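Local coordinates for delta-1-pyrroline-5-carboxylate dehydrogenase, mitochondrial (Mus musculus, PDB 4E3X), which catalyses the NAD(+)-dependent oxidation of L-glutamate gamma-semialdehyde to L-glutamate, the final step of mitochondrial proline degradation, at residues Phe210-Ile215 / Gly345-Ala350; Ser389-Ala394 / Tyr427-Cys432; Ala398-Trp403 / Phe449-Thr454; Ser414-Gly419 / Ile433-Asp438. All coordinates share one frame; numbering follows the deposited sequence. Where two conformers were deposited one is given.

Overall arrangement
The four contacts run from the catalytic centre to the outer part of the catalytic domain. Contact 1 holds the nucleophile Cys348, and its centre lies about 14 Å from that of contact 2 and about 15 Å from that of contact 3. These three share one bound proline (chain J): Phe210, Ile392, Asp393 and Arg399 surround it. Gln346 of contact 1 links to contact 2 through Ile392 N, while the Phe449 ring of contact 3 packs against Asn211. Strand 428-436 joins contact 2 to contact 4, their centres about 18 Å apart, and pairs with strand 452-458 of contact 3. Contact 4, its centre about 24 Å from that of contact 1, lies away from the active site and the bound proline.

Contact 1. Residues Phe210-Ile215 / Gly345-Ala350; sequences FNFTAI and GQKCSA. With PRO (proline), chain K; PRO (proline), chain J.
Asn211 grips the main-chain carbonyl of Gln346 with its side-chain amide. Its CB lies 3.4 Å from Gln346 O and, on its own segment, over the rim of one face of the Phe210 ring. CG, placed between the backbone N and the carbonyl carbon (chi1 65°), carries the amide onward. At the tip, ND2 donates to Gln346 O at 3.1 Å in a nearly straight bond (164°), and also lies 3.8 Å from Lys347 CA. Gln346 O lies in the plane of that amide, which fixes how the amide is turned. On one side of this bond, Phe210 CE1 approaches Gln346 OE1 to 3.7 Å, an oxygen that also accepts from Ile392 N; Phe210 CD2 packs on CD of one bound proline (chain J). On the other side, Lys347 CD meets the edge of the Phe212 ring at CZ, 3.9 Å away, while CG of a second proline (chain K) covers a face of that ring. Ser349 OG donates to OXT of this ligand at 2.6 Å. With the nucleophile Cys348 between Lys347 and Ser349, and Asn211 probably stabilising the transition state, this is the aldehyde dehydrogenase active site with its oxyanion hole.

Contact 2. Residues Ser389-Ala394 / Tyr427-Cys432; sequences SAVIDA and YYVEPC. With PRO (proline), chain J.
The ring of Tyr427 lies flat over a peptide bond at a helix start: Asp393 C sits 3.6 Å above the ring plane at its centre, and Ala394 N lies over the same face nearer the rim. This peptide is the N-cap junction of helix 394-409, where Asp393 OD1 caps Ala396 N, so the contact joins the entry to that helix to the beginning of strand 428-436 in the catalytic domain. Tyr427 has CG anti to its carbonyl carbon (chi1 -57°), which swings the ring toward the 389-394 loop. A serine in place of Tyr427 would probably leave the Asp393-Ala394 peptide without its flat cover and the water on Ala394 N without its phenol partner. At the main chain of the same residue, Val391 N donates to Tyr427 O at 2.9 Å, and Val391 CG2 packs on Tyr427 CB at 3.8 Å. Farther along, Ala390 CB makes a CH-pi contact with the Tyr428 ring, 4.2 Å from its centroid and 16° off the normal. A water accepts from Val429 N and donates to Ser389 O, tying the strand to the loop. On the ligand side, the nitrogen of the bound proline (chain J) donates a weak bond to Asp393 OD1 at 3.0 Å.

Contact 3. Residues Ala398-Trp403 / Phe449-Thr454; sequences ARIKKW and FGPVLT. With PRO (proline), chain J.
Arg399 and Phe449 lie side by side and point the same way, whereas Ile400, the next residue of the helix, slides past Val452 in the opposite direction. The guanidinium and the phenyl ring are turned 68° against each other, so the planes do not stack; the touching atoms are Arg399 NH2 and Phe449 CB, 3.6 Å apart. A bend at chi3 (62°) in an otherwise extended arginine sets the guanidinium where NH1 donates to the carboxylate O of the bound proline (chain J), at 2.8 Å and nearly straight (165°). The ligand oxygen lies near the guanidinium plane, at its edge. From elsewhere in the chain, Ile448 O accepts from Arg399 NE. Ile400 makes the apolar packing: its CD1 reaches Pro451 CD at 4.3 Å, while CG2 touches Val452 CG2 at 4.1 Å. Gly450, with no side chain, lets Ile400 CD1 come within 3.7 Å of its CA, and helix 394-409 settles close against the lead-in to strand 452-458. The contact therefore divides its labour: apolar branches join helix to strand, and a positive group, steadied at NE, faces a carboxylate, a charge pairing that would be expected to favour holding the ligand's acid end.

Contact 4. Residues Ser414-Gly419 / Ile433-Asp438; sequences SILAGG and IIESKD
Strands 414-417 and 433-436 run antiparallel; the axes of these short segments approach to 4.5 Å, with 142° between their directions, and a classic beta bulge interrupts their register. Ser414 and Glu435 form a hydrogen-bonded pair, with Glu435 N donating to Ser414 O at 2.8 Å and Ser414 N returning the bond to Glu435 O. Beyond the non-hydrogen-bonded pair Ile415-Ile434, two residues, Leu416 and Ala417, face one, Ile433. The carbonyl of Ile433 is consequently gripped twice, by Leu416 N at 2.7 Å and by Ala417 N at a longer 3.3 Å, while Ile433 N donates to Ala417 O. On one face of this part of the large mixed sheet, Ile415 CG1 meets Ile434 CG1 at 4.1 Å, and helix 394-409 covers both through Ala407. Ser414, Ala417, Ile433 and Glu435 point to the other face; Ala417 there, and Leu416 from the bulge, touch helix 361-372, so helices flank the sheet as in an alpha/beta layered domain. With its chi1 at -56°, Leu416 sets CG beside the backbone N and brings CD1 to 4.0 Å from Glu435 CB and within packing range of Ile433 CG2. Replacing Leu416 by a glycine would probably open a gap beside Leu369 of helix 361-372 and leave Glu435 CB and Ile433 CG2 without their apolar neighbour. Glu435 extends fully from its strand. Lys437 NZ forms a salt bridge with Glu435 OE2 from above the carboxylate plane, while a water donates to Glu435 OE1 at 2.7 Å and is hydrogen-bonded to Ser414 OG at 2.8 Å.

Contact 1. Residues Phe210-Ile215 / Gly345-Ala350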
loop_
_atom_site.group_PDB
_atom_site.type_symbol
_atom_site.label_atom_id
_atom_site.label_comp_id
_atom_site.label_asym_id
_atom_site.label_seq_id
_atom_site.Cartn_x
_atom_site.Cartn_y
_atom_site.Cartn_z
ATOM N N PHE B 210 21.699 9.586 -5.266
ATOM C CA PHE B 210 22.496 10.726 -5.682
ATOM C C PHE B 210 21.897 11.493 -6.837
ATOM O O PHE B 210 22.208 12.672 -7.036
ATOM C CB PHE B 210 23.912 10.288 -6.087
ATOM C CG PHE B 210 23.996 9.618 -7.441
ATOM C CD1 PHE B 210 24.244 10.365 -8.590
ATOM C CD2 PHE B 210 23.855 8.244 -7.568
ATOM C CE1 PHE B 210 24.329 9.758 -9.838
ATOM C CE2 PHE B 210 23.945 7.632 -8.810
ATOM C CZ PHE B 210 24.180 8.392 -9.945
ATOM N N ASN B 211 21.085 10.815 -7.637
ATOM C CA ASN B 211 20.896 11.286 -9.007
ATOM C C ASN B 211 19.824 12.332 -9.226
ATOM O O ASN B 211 19.793 12.972 -10.274
ATOM C CB ASN B 211 20.759 10.118 -9.984
ATOM C CG ASN B 211 19.523 9.293 -9.739
ATOM O OD1 ASN B 211 19.000 9.235 -8.627
ATOM N ND2 ASN B 211 19.049 8.632 -10.786
ATOM N N PHE B 212 18.947 12.504 -8.243
ATOM C CA PHE B 212 17.970 13.584 -8.279
ATOM C C PHE B 212 17.841 14.235 -6.921
ATOM O O PHE B 212 17.447 13.595 -5.956
ATOM C CB PHE B 212 16.601 13.085 -8.737
ATOM C CG PHE B 212 16.545 12.763 -10.196
ATOM C CD1 PHE B 212 16.817 11.480 -10.646
ATOM C CD2 PHE B 212 16.245 13.746 -11.127
ATOM C CE1 PHE B 212 16.778 11.179 -11.995
ATOM C CE2 PHE B 212 16.207 13.453 -12.484
ATOM C CZ PHE B 212 16.469 12.166 -12.915
ATOM N N THR B 213 18.179 15.514 -6.856
ATOM C CA THR B 213 17.958 16.294 -5.647
ATOM C C THR B 213 16.496 16.229 -5.205
ATOM O O THR B 213 16.204 16.157 -4.010
ATOM C CB THR B 213 18.401 17.742 -5.892
ATOM O OG1 THR B 213 19.809 17.731 -6.123
ATOM C CG2 THR B 213 18.086 18.661 -4.713
ATOM N N ALA B 214 15.585 16.243 -6.176
ATOM C CA ALA B 214 14.158 16.269 -5.887
ATOM C C ALA B 214 13.679 15.011 -5.168
ATOM O O ALA B 214 12.753 15.069 -4.362
ATOM C CB ALA B 214 13.360 16.474 -7.173
ATOM N N ILE B 215 14.280 13.865 -5.478
ATOM C CA ILE B 215 13.834 12.610 -4.887
ATOM C C ILE B 215 14.039 12.611 -3.377
ATOM O O ILE B 215 13.168 12.170 -2.638
ATOM C CB ILE B 215 14.501 11.391 -5.557
ATOM C CG1 ILE B 215 13.975 11.239 -6.985
ATOM C CG2 ILE B 215 14.204 10.115 -4.779
ATOM C CD1 ILE B 215 14.592 10.094 -7.759
ATOM N N GLY B 345 23.416 9.339 -18.642
ATOM C CA GLY B 345 22.627 8.123 -18.521
ATOM C C GLY B 345 22.382 7.684 -17.084
ATOM O O GLY B 345 21.942 6.556 -16.845
ATOM N N GLN B 346 22.664 8.565 -16.126
ATOM C CA GLN B 346 22.519 8.227 -14.711
ATOM C C GLN B 346 21.100 8.457 -14.211
ATOM O O GLN B 346 20.872 9.171 -13.226
ATOM C CB GLN B 346 23.514 9.030 -13.885
ATOM C CG GLN B 346 24.948 8.821 -14.332
ATOM C CD GLN B 346 25.904 9.675 -13.534
ATOM O OE1 GLN B 346 26.664 9.167 -12.706
ATOM N NE2 GLN B 346 25.854 10.988 -13.757
ATOM N N LYS B 347 20.141 7.849 -14.899
ATOM C CA LYS B 347 18.742 7.972 -14.517
ATOM C C LYS B 347 18.117 6.596 -14.506
ATOM O O LYS B 347 18.395 5.774 -15.377
ATOM C CB LYS B 347 17.978 8.849 -15.505
ATOM C CG LYS B 347 18.500 10.269 -15.663
ATOM C CD LYS B 347 17.545 11.091 -16.514
ATOM C CE LYS B 347 18.021 12.526 -16.652
ATOM N NZ LYS B 347 17.061 13.360 -17.422
ATOM N N CYS B 348 17.254 6.346 -13.532
ATOM C CA CYS B 348 16.523 5.087 -13.464
ATOM C C CYS B 348 15.643 4.894 -14.685
ATOM O O CYS B 348 15.227 3.781 -14.972
ATOM C CB CYS B 348 15.646 5.043 -12.218
ATOM S SG CYS B 348 16.566 5.117 -10.692
ATOM N N SER B 349 15.370 5.995 -15.396
ATOM C CA SER B 349 14.499 6.011 -16.572
ATOM C C SER B 349 15.248 6.020 -17.908
ATOM O O SER B 349 14.616 5.962 -18.958
ATOM C CB SER B 349 13.619 7.261 -16.538
ATOM O OG SER B 349 14.431 8.424 -16.459
ATOM N N ALA B 350 16.577 6.116 -17.881
ATOM C CA ALA B 350 17.365 6.278 -19.113
ATOM C C ALA B 350 17.235 5.102 -20.071
ATOM O O ALA B 350 17.242 3.947 -19.646
ATOM C CB ALA B 350 18.829 6.499 -18.773
HETATM N N PRO K . 11.606 10.841 -12.756
HETATM C CA PRO K . 12.828 10.853 -13.561
HETATM C C PRO K . 12.555 10.620 -15.043
HETATM O O PRO K . 11.449 10.254 -15.455
HETATM C CB PRO K . 13.627 9.690 -12.975
HETATM C CG PRO K . 13.261 9.715 -11.532
HETATM C CD PRO K . 11.806 10.142 -11.474
HETATM O OXT PRO K . 13.451 10.805 -15.869
HETATM N N PRO J . 27.908 5.556 -7.146
HETATM C CA PRO J . 28.086 4.439 -6.214
HETATM C C PRO J . 28.216 3.108 -6.949
HETATM O O PRO J . 28.299 3.073 -8.180
HETATM C CB PRO J . 26.801 4.472 -5.363
HETATM C CG PRO J . 25.929 5.564 -5.962
HETATM C CD PRO J . 26.862 6.480 -6.682
HETATM O OXT PRO J . 28.257 2.046 -6.328
#

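Contact 2. Residues Ser389-Ala394 / Tyr427-Cys432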
loop_
_atom_site.group_PDB
_atom_site.type_symbol
_atom_site.label_atom_id
_atom_site.label_comp_id
_atom_site.label_asym_id
_atom_site.label_seq_id
_atom_site.Cartn_x
_atom_site.Cartn_y
_atom_site.Cartn_z
ATOM N N SER B 389 28.154 15.893 -18.355
ATOM C CA SER B 389 29.460 15.957 -17.715
ATOM C C SER B 389 29.877 14.606 -17.144
ATOM O O SER B 389 29.331 13.561 -17.511
ATOM C CB SER B 389 29.458 17.026 -16.616
ATOM O OG SER B 389 30.775 17.307 -16.162
ATOM N N ALA B 390 30.863 14.641 -16.257
ATOM C CA ALA B 390 31.377 13.451 -15.604
ATOM C C ALA B 390 30.288 12.672 -14.882
ATOM O O ALA B 390 29.296 13.244 -14.426
ATOM C CB ALA B 390 32.439 13.855 -14.618
ATOM N N VAL B 391 30.491 11.365 -14.761
ATOM C CA VAL B 391 29.633 10.540 -13.920
ATOM C C VAL B 391 29.965 10.796 -12.450
ATOM O O VAL B 391 30.939 11.480 -12.128
ATOM C CB VAL B 391 29.723 9.036 -14.278
ATOM C CG1 VAL B 391 29.289 8.813 -15.730
ATOM C CG2 VAL B 391 31.132 8.492 -14.033
ATOM N N ILE B 392 29.145 10.256 -11.559
ATOM C CA ILE B 392 29.072 10.765 -10.189
ATOM C C ILE B 392 30.299 10.532 -9.302
ATOM O O ILE B 392 30.673 11.413 -8.533
ATOM C CB ILE B 392 27.792 10.241 -9.478
ATOM C CG1 ILE B 392 27.553 10.964 -8.142
ATOM C CG2 ILE B 392 27.837 8.722 -9.304
ATOM C CD1 ILE B 392 27.203 12.443 -8.282
ATOM N N ASP B 393 30.915 9.358 -9.394
ATOM C CA ASP B 393 32.001 9.026 -8.486
ATOM C C ASP B 393 32.903 7.930 -9.033
ATOM O O ASP B 393 32.679 7.396 -10.125
ATOM C CB ASP B 393 31.488 8.691 -7.067
ATOM C CG ASP B 393 30.629 7.429 -7.006
ATOM O OD1 ASP B 393 30.505 6.697 -8.008
ATOM O OD2 ASP B 393 30.067 7.172 -5.924
ATOM N N ALA B 394 33.932 7.607 -8.261
ATOM C CA ALA B 394 34.927 6.633 -8.678
ATOM C C ALA B 394 34.323 5.253 -8.902
ATOM O O ALA B 394 34.719 4.541 -9.829
ATOM C CB ALA B 394 36.059 6.567 -7.658
ATOM N N TYR B 427 35.406 12.378 -13.406
ATOM C CA TYR B 427 35.060 11.013 -13.802
ATOM C C TYR B 427 34.428 10.999 -15.194
ATOM O O TYR B 427 33.252 10.694 -15.358
ATOM C CB TYR B 427 34.152 10.371 -12.748
ATOM C CG TYR B 427 34.807 10.370 -11.381
ATOM C CD1 TYR B 427 35.942 9.604 -11.140
ATOM C CD2 TYR B 427 34.314 11.157 -10.343
ATOM C CE1 TYR B 427 36.565 9.603 -9.903
ATOM C CE2 TYR B 427 34.928 11.159 -9.097
ATOM C CZ TYR B 427 36.049 10.379 -8.884
ATOM O OH TYR B 427 36.666 10.380 -7.652
ATOM N N TYR B 428 35.233 11.328 -16.201
ATOM C CA TYR B 428 34.713 11.573 -17.537
ATOM C C TYR B 428 34.608 10.331 -18.414
ATOM O O TYR B 428 35.601 9.648 -18.677
ATOM C CB TYR B 428 35.566 12.623 -18.242
ATOM C CG TYR B 428 35.257 14.056 -17.862
ATOM C CD1 TYR B 428 34.053 14.652 -18.228
ATOM C CD2 TYR B 428 36.187 14.827 -17.178
ATOM C CE1 TYR B 428 33.781 15.968 -17.906
ATOM C CE2 TYR B 428 35.924 16.145 -16.854
ATOM C CZ TYR B 428 34.724 16.711 -17.226
ATOM O OH TYR B 428 34.468 18.024 -16.913
ATOM N N VAL B 429 33.395 10.069 -18.889
ATOM C CA VAL B 429 33.122 8.973 -19.815
ATOM C C VAL B 429 32.444 9.534 -21.059
ATOM O O VAL B 429 31.439 10.237 -20.954
ATOM C CB VAL B 429 32.182 7.930 -19.170
ATOM C CG1 VAL B 429 31.939 6.758 -20.119
ATOM C CG2 VAL B 429 32.758 7.448 -17.844
ATOM N N GLU B 430 32.996 9.238 -22.235
ATOM C CA GLU B 430 32.354 9.648 -23.481
ATOM C C GLU B 430 31.054 8.871 -23.683
ATOM O O GLU B 430 30.921 7.744 -23.198
ATOM C CB GLU B 430 33.286 9.406 -24.672
ATOM C CG GLU B 430 34.560 10.235 -24.638
ATOM C CD GLU B 430 34.291 11.729 -24.575
ATOM O OE1 GLU B 430 34.972 12.421 -23.788
ATOM O OE2 GLU B 430 33.407 12.215 -25.314
ATOM N N PRO B 431 30.091 9.464 -24.407
ATOM C CA PRO B 431 28.898 8.682 -24.732
ATOM C C PRO B 431 29.291 7.509 -25.621
ATOM O O PRO B 431 30.139 7.663 -26.505
ATOM C CB PRO B 431 28.019 9.679 -25.494
ATOM C CG PRO B 431 28.965 10.690 -26.036
ATOM C CD PRO B 431 30.061 10.805 -25.017
ATOM N N CYS B 432 28.701 6.347 -25.374
ATOM C CA CYS B 432 29.084 5.147 -26.096
ATOM C C CYS B 432 27.867 4.472 -26.707
ATOM O O CYS B 432 26.868 4.253 -26.029
ATOM C CB CYS B 432 29.813 4.176 -25.161
ATOM S SG CYS B 432 30.485 2.706 -25.975
HETATM N N PRO J . 27.908 5.556 -7.146
HETATM C CA PRO J . 28.086 4.439 -6.214
HETATM C C PRO J . 28.216 3.108 -6.949
HETATM O O PRO J . 28.299 3.073 -8.180
HETATM C CB PRO J . 26.801 4.472 -5.363
HETATM C CG PRO J . 25.929 5.564 -5.962
HETATM C CD PRO J . 26.862 6.480 -6.682
HETATM O OXT PRO J . 28.257 2.046 -6.328
HETATM O O HOH W 1 31.047 11.578 -18.542
HETATM O O HOH W 2 34.660 9.367 -5.944
#

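Contact 3. Residues Ala398-Trp403 / Phe449-Thr454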
loop_
_atom_site.group_PDB
_atom_site.type_symbol
_atom_site.label_atom_id
_atom_site.label_comp_id
_atom_site.label_asym_id
_atom_site.label_seq_id
_atom_site.Cartn_x
_atom_site.Cartn_y
_atom_site.Cartn_z
ATOM N N ALA B 398 34.410 3.185 -12.403
ATOM C CA ALA B 398 34.991 1.846 -12.499
ATOM C C ALA B 398 34.026 0.823 -13.098
ATOM O O ALA B 398 34.432 -0.016 -13.906
ATOM C CB ALA B 398 35.488 1.381 -11.140
ATOM N N ARG B 399 32.755 0.890 -12.702
ATOM C CA ARG B 399 31.748 -0.026 -13.230
ATOM C C ARG B 399 31.552 0.185 -14.726
ATOM O O ARG B 399 31.534 -0.772 -15.495
ATOM C CB ARG B 399 30.406 0.125 -12.500
ATOM C CG ARG B 399 29.301 -0.787 -13.060
ATOM C CD ARG B 399 27.952 -0.597 -12.373
ATOM N NE ARG B 399 27.443 0.757 -12.550
ATOM C CZ ARG B 399 27.475 1.692 -11.608
ATOM N NH1 ARG B 399 27.987 1.417 -10.413
ATOM N NH2 ARG B 399 26.996 2.898 -11.865
ATOM N N ILE B 400 31.416 1.441 -15.134
ATOM C CA ILE B 400 31.208 1.767 -16.539
ATOM C C ILE B 400 32.405 1.323 -17.379
ATOM O O ILE B 400 32.236 0.721 -18.440
ATOM C CB ILE B 400 30.925 3.269 -16.718
ATOM C CG1 ILE B 400 29.614 3.636 -16.020
ATOM C CG2 ILE B 400 30.875 3.644 -18.190
ATOM C CD1 ILE B 400 29.497 5.110 -15.678
ATOM N N LYS B 401 33.606 1.587 -16.876
ATOM C CA LYS B 401 34.835 1.189 -17.553
ATOM C C LYS B 401 34.871 -0.318 -17.805
ATOM O O LYS B 401 35.301 -0.761 -18.868
ATOM C CB LYS B 401 36.051 1.625 -16.728
ATOM C CG LYS B 401 37.401 1.346 -17.379
ATOM C CD LYS B 401 38.529 1.995 -16.584
ATOM N N LYS B 402 34.401 -1.101 -16.837
ATOM C CA LYS B 402 34.360 -2.556 -16.985
ATOM C C LYS B 402 33.380 -2.983 -18.079
ATOM O O LYS B 402 33.645 -3.915 -18.835
ATOM C CB LYS B 402 33.997 -3.223 -15.653
ATOM N N TRP B 403 32.253 -2.294 -18.177
ATOM C CA TRP B 403 31.289 -2.607 -19.224
ATOM C C TRP B 403 31.817 -2.238 -20.609
ATOM O O TRP B 403 31.564 -2.942 -21.586
ATOM C CB TRP B 403 29.939 -1.942 -18.949
ATOM C CG TRP B 403 29.106 -2.705 -17.972
ATOM C CD1 TRP B 403 28.842 -2.370 -16.673
ATOM C CD2 TRP B 403 28.432 -3.944 -18.212
ATOM N NE1 TRP B 403 28.040 -3.326 -16.092
ATOM C CE2 TRP B 403 27.772 -4.301 -17.017
ATOM C CE3 TRP B 403 28.317 -4.783 -19.323
ATOM C CZ2 TRP B 403 27.011 -5.464 -16.903
ATOM C CZ3 TRP B 403 27.562 -5.937 -19.210
ATOM C CH2 TRP B 403 26.919 -6.267 -18.009
ATOM N N PHE B 449 23.905 2.486 -15.501
ATOM C CA PHE B 449 23.878 3.834 -14.923
ATOM C C PHE B 449 25.058 4.662 -15.439
ATOM O O PHE B 449 25.786 5.305 -14.683
ATOM C CB PHE B 449 23.818 3.793 -13.382
ATOM C CG PHE B 449 22.590 4.441 -12.808
ATOM C CD1 PHE B 449 22.694 5.570 -12.012
ATOM C CD2 PHE B 449 21.330 3.934 -13.084
ATOM C CE1 PHE B 449 21.561 6.173 -11.486
ATOM C CE2 PHE B 449 20.196 4.525 -12.560
ATOM C CZ PHE B 449 20.309 5.648 -11.761
ATOM N N GLY B 450 25.229 4.629 -16.753
ATOM C CA GLY B 450 26.270 5.381 -17.428
ATOM C C GLY B 450 25.833 5.650 -18.853
ATOM O O GLY B 450 24.773 5.193 -19.265
ATOM N N PRO B 451 26.649 6.392 -19.617
ATOM C CA PRO B 451 26.241 6.818 -20.959
ATOM C C PRO B 451 26.536 5.738 -21.991
ATOM O O PRO B 451 27.373 5.908 -22.870
ATOM C CB PRO B 451 27.099 8.065 -21.196
ATOM C CG PRO B 451 28.338 7.810 -20.410
ATOM C CD PRO B 451 27.907 7.027 -19.190
ATOM N N VAL B 452 25.839 4.616 -21.857
ATOM C CA VAL B 452 26.127 3.419 -22.635
ATOM C C VAL B 452 24.846 2.859 -23.234
ATOM O O VAL B 452 24.011 2.276 -22.535
ATOM C CB VAL B 452 26.825 2.348 -21.771
ATOM C CG1 VAL B 452 27.187 1.131 -22.619
ATOM C CG2 VAL B 452 28.082 2.925 -21.128
ATOM N N LEU B 453 24.693 3.057 -24.538
ATOM C CA LEU B 453 23.504 2.638 -25.258
ATOM C C LEU B 453 23.815 1.410 -26.093
ATOM O O LEU B 453 24.787 1.400 -26.855
ATOM C CB LEU B 453 23.038 3.766 -26.175
ATOM C CG LEU B 453 21.856 3.460 -27.099
ATOM C CD1 LEU B 453 20.595 3.172 -26.291
ATOM C CD2 LEU B 453 21.639 4.610 -28.059
ATOM N N THR B 454 23.003 0.369 -25.941
ATOM C CA THR B 454 23.148 -0.833 -26.762
ATOM C C THR B 454 21.993 -0.949 -27.747
ATOM O O THR B 454 20.832 -0.779 -27.371
ATOM C CB THR B 454 23.226 -2.112 -25.911
ATOM O OG1 THR B 454 24.285 -1.984 -24.954
ATOM C CG2 THR B 454 23.497 -3.321 -26.797
HETATM N N PRO J . 27.908 5.556 -7.146
HETATM C CA PRO J . 28.086 4.439 -6.214
HETATM C C PRO J . 28.216 3.108 -6.949
HETATM O O PRO J . 28.299 3.073 -8.180
HETATM C CB PRO J . 26.801 4.472 -5.363
HETATM C CG PRO J . 25.929 5.564 -5.962
HETATM C CD PRO J . 26.862 6.480 -6.682
HETATM O OXT PRO J . 28.257 2.046 -6.328
#

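Contact 4. Residues Ser414-Gly419 / Ile433-Asp438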
loop_
_atom_site.group_PDB
_atom_site.type_symbol
_atom_site.label_atom_id
_atom_site.label_comp_id
_atom_site.label_asym_id
_atom_site.label_seq_id
_atom_site.Cartn_x
_atom_site.Cartn_y
_atom_site.Cartn_z
ATOM N N SER B 414 29.868 -4.798 -30.558
ATOM C CA SER B 414 30.784 -3.923 -31.274
ATOM C C SER B 414 30.518 -2.469 -30.899
ATOM O O SER B 414 29.379 -2.012 -30.925
ATOM C CB SER B 414 30.645 -4.104 -32.784
ATOM O OG SER B 414 29.360 -3.714 -33.231
ATOM N N ILE B 415 31.578 -1.745 -30.561
ATOM C CA ILE B 415 31.461 -0.328 -30.242
ATOM C C ILE B 415 31.394 0.487 -31.526
ATOM O O ILE B 415 32.330 0.468 -32.330
ATOM C CB ILE B 415 32.639 0.144 -29.383
ATOM C CG1 ILE B 415 32.611 -0.572 -28.030
ATOM C CG2 ILE B 415 32.598 1.658 -29.204
ATOM C CD1 ILE B 415 33.778 -0.235 -27.122
ATOM N N LEU B 416 30.274 1.176 -31.732
ATOM C CA LEU B 416 30.063 1.971 -32.938
ATOM C C LEU B 416 30.586 3.392 -32.780
ATOM O O LEU B 416 31.007 4.019 -33.750
ATOM C CB LEU B 416 28.577 2.024 -33.290
ATOM C CG LEU B 416 27.842 0.698 -33.471
ATOM C CD1 LEU B 416 26.426 0.973 -33.957
ATOM C CD2 LEU B 416 28.597 -0.199 -34.438
ATOM N N ALA B 417 30.549 3.901 -31.553
ATOM C CA ALA B 417 30.985 5.262 -31.267
ATOM C C ALA B 417 31.335 5.385 -29.791
ATOM O O ALA B 417 30.733 4.719 -28.948
ATOM C CB ALA B 417 29.896 6.258 -31.630
ATOM N N GLY B 418 32.299 6.245 -29.483
ATOM C CA GLY B 418 32.744 6.427 -28.114
ATOM C C GLY B 418 33.602 5.274 -27.634
ATOM O O GLY B 418 34.270 4.612 -28.433
ATOM N N GLY B 419 33.589 5.039 -26.327
ATOM C CA GLY B 419 34.377 3.979 -25.725
ATOM C C GLY B 419 35.497 4.485 -24.837
ATOM O O GLY B 419 36.099 3.712 -24.088
ATOM N N ILE B 433 27.961 4.148 -27.992
ATOM C CA ILE B 433 26.921 3.407 -28.691
ATOM C C ILE B 433 27.499 2.071 -29.116
ATOM O O ILE B 433 28.536 2.022 -29.780
ATOM C CB ILE B 433 26.404 4.163 -29.927
ATOM C CG1 ILE B 433 25.924 5.563 -29.534
ATOM C CG2 ILE B 433 25.297 3.373 -30.605
ATOM C CD1 ILE B 433 25.540 6.443 -30.715
ATOM N N ILE B 434 26.820 0.999 -28.726
ATOM C CA ILE B 434 27.278 -0.365 -28.956
ATOM C C ILE B 434 26.192 -1.111 -29.709
ATOM O O ILE B 434 25.007 -0.925 -29.417
ATOM C CB ILE B 434 27.525 -1.071 -27.599
ATOM C CG1 ILE B 434 28.692 -0.406 -26.863
ATOM C CG2 ILE B 434 27.733 -2.582 -27.775
ATOM C CD1 ILE B 434 28.733 -0.714 -25.383
ATOM N N GLU B 435 26.577 -1.930 -30.687
ATOM C CA GLU B 435 25.617 -2.825 -31.314
ATOM C C GLU B 435 25.778 -4.239 -30.780
ATOM O O GLU B 435 26.896 -4.765 -30.710
ATOM C CB GLU B 435 25.746 -2.836 -32.844
ATOM C CG GLU B 435 24.719 -3.770 -33.481
ATOM C CD GLU B 435 24.734 -3.769 -34.994
ATOM O OE1 GLU B 435 25.607 -3.107 -35.603
ATOM O OE2 GLU B 435 23.863 -4.450 -35.577
ATOM N N SER B 436 24.664 -4.853 -30.397
ATOM C CA SER B 436 24.672 -6.262 -30.026
ATOM C C SER B 436 23.995 -7.117 -31.086
ATOM O O SER B 436 22.913 -6.780 -31.569
ATOM C CB SER B 436 23.964 -6.482 -28.692
ATOM O OG SER B 436 24.024 -7.859 -28.352
ATOM N N LYS B 437 24.637 -8.226 -31.444
ATOM C CA LYS B 437 24.022 -9.203 -32.330
ATOM C C LYS B 437 23.185 -10.200 -31.536
ATOM O O LYS B 437 22.488 -11.029 -32.116
ATOM C CB LYS B 437 25.092 -9.948 -33.131
ATOM C CG LYS B 437 25.954 -9.048 -34.004
ATOM C CD LYS B 437 25.133 -8.336 -35.068
ATOM C CE LYS B 437 26.028 -7.509 -35.984
ATOM N NZ LYS B 437 25.266 -6.831 -37.073
ATOM N N ASP B 438 23.264 -10.109 -30.211
ATOM C CA ASP B 438 22.560 -11.022 -29.316
ATOM C C ASP B 438 21.579 -10.220 -28.465
ATOM O O ASP B 438 21.993 -9.434 -27.615
ATOM C CB ASP B 438 23.578 -11.750 -28.432
ATOM C CG ASP B 438 22.942 -12.716 -27.445
ATOM O OD1 ASP B 438 21.700 -12.867 -27.428
ATOM O OD2 ASP B 438 23.707 -13.339 -26.677
HETATM O O HOH W 3 27.912 -6.366 -33.018
HETATM O O HOH W 4 28.201 -3.671 -35.799
#